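Local coordinates for protein pseudopodium-enriched atypical kinase 1 (PDB 6BHC) that is a pseudokinase with a dimerizing kinase fold that probably acts in signalling as a scaffold rather than as an enzyme, at residues I341-S344 against D345-G348. The protein carries 1 engineered substitution. Numbering follows the deposited sequence.
Sequences ILIS and DAKG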
# COMPACT_ATOMS: atom_id res chain seq x y z
N ILE A 341 20.93 32.17 0.12
CA ILE A 341 20.47 30.95 -0.55
C ILE A 341 19.04 31.12 -1.03
O ILE A 341 18.27 31.96 -0.55
CB ILE A 341 20.60 29.73 0.38
CG1 ILE A 341 19.67 29.88 1.58
CG2 ILE A 341 22.04 29.54 0.82
CD1 ILE A 341 19.53 28.61 2.40
N LEU A 342 18.68 30.30 -2.01
CA LEU A 342 17.33 30.29 -2.57
C LEU A 342 16.39 29.50 -1.68
O LEU A 342 16.80 28.65 -0.88
CB LEU A 342 17.34 29.70 -3.98
CG LEU A 342 18.02 30.53 -5.07
CD1 LEU A 342 18.25 29.70 -6.32
CD2 LEU A 342 17.18 31.75 -5.39
N ILE A 343 15.09 29.78 -1.82
CA ILE A 343 14.09 29.11 -1.00
C ILE A 343 13.99 27.63 -1.34
O ILE A 343 13.50 26.84 -0.52
CB ILE A 343 12.72 29.81 -1.13
CG1 ILE A 343 11.90 29.60 0.15
CG2 ILE A 343 11.96 29.29 -2.34
CD1 ILE A 343 12.46 30.31 1.36
N SER A 344 14.45 27.22 -2.53
CA SER A 344 14.50 25.80 -2.85
C SER A 344 15.69 25.11 -2.19
O SER A 344 15.63 23.91 -1.92
CB SER A 344 14.56 25.61 -4.37
OG SER A 344 13.37 26.06 -4.99
N ASP A 345 16.77 25.86 -1.94
CA ASP A 345 17.87 25.31 -1.16
C ASP A 345 17.49 25.15 0.30
O ASP A 345 17.85 24.16 0.94
CB ASP A 345 19.11 26.20 -1.30
CG ASP A 345 19.53 26.38 -2.75
OD1 ASP A 345 19.38 25.42 -3.54
OD2 ASP A 345 20.01 27.48 -3.10
N ALA A 346 16.75 26.13 0.85
CA ALA A 346 16.24 26.00 2.20
C ALA A 346 15.33 24.79 2.34
O ALA A 346 15.35 24.10 3.36
CB ALA A 346 15.50 27.28 2.60
N LYS A 347 14.53 24.52 1.31
CA LYS A 347 13.69 23.33 1.33
C LYS A 347 14.53 22.06 1.41
O LYS A 347 14.22 21.15 2.19
CB LYS A 347 12.79 23.30 0.09
CG LYS A 347 11.79 22.16 0.06
CD LYS A 347 10.77 22.35 -1.06
CE LYS A 347 9.67 21.31 -0.98
NZ LYS A 347 8.62 21.54 -2.01
N GLY A 348 15.61 21.99 0.63
CA GLY A 348 16.47 20.82 0.68
C GLY A 348 17.15 20.63 2.01
O GLY A 348 17.36 19.50 2.45
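The first turn of helix 343-354, in the helical lobe of the kinase fold, joins Leu342 at the N-cap position to Asp345 three residues later. Asp345 folds back on the incoming chain: its CG stands beside its own backbone N (chi1 -57°), which brings OD2 to 3.3 Å from Leu342 N in a weak hydrogen bond (N-H...O 151°). The same oxygen lies 3.6 Å from Leu342 CB, where the two side chains meet at a slant. This is the side-chain-to-backbone half of a capping box; the reciprocal half is absent, because the cap residue is a leucine with no polar side-chain atom. With an alanine at this position instead of Asp345, Leu342 N would probably lose its carboxylate partner, weak as that bond is, and the chain entering the helix would be less fixed.

Leu342 O starts the helical ladder, accepting Ala346 N at 3.1 Å and a bent, weak bond from Asp345 N. The next rungs, Lys347 N to Ile343 O (3.1 Å) and Gly348 N to Ser344 O (3.2 Å), carry the ladder on.

On the apolar side, Ile341 CD1 reaches over the turn to Ala346 CB at 4.2 Å; CG1 sits between the backbone N and carbonyl carbon (chi1 65°), pointing the branch there. Ile341 and Ala346 both touch Leu328 of helix 322-332, while Ile343 and Ala346 share Cys188 of helix 173-194. Toward that second helix, Ser344 OG hydrogen-bonds Glu192, and the extended Lys347 makes a hydrogen bond from NZ to Ser189 OG and a salt bridge with Glu192.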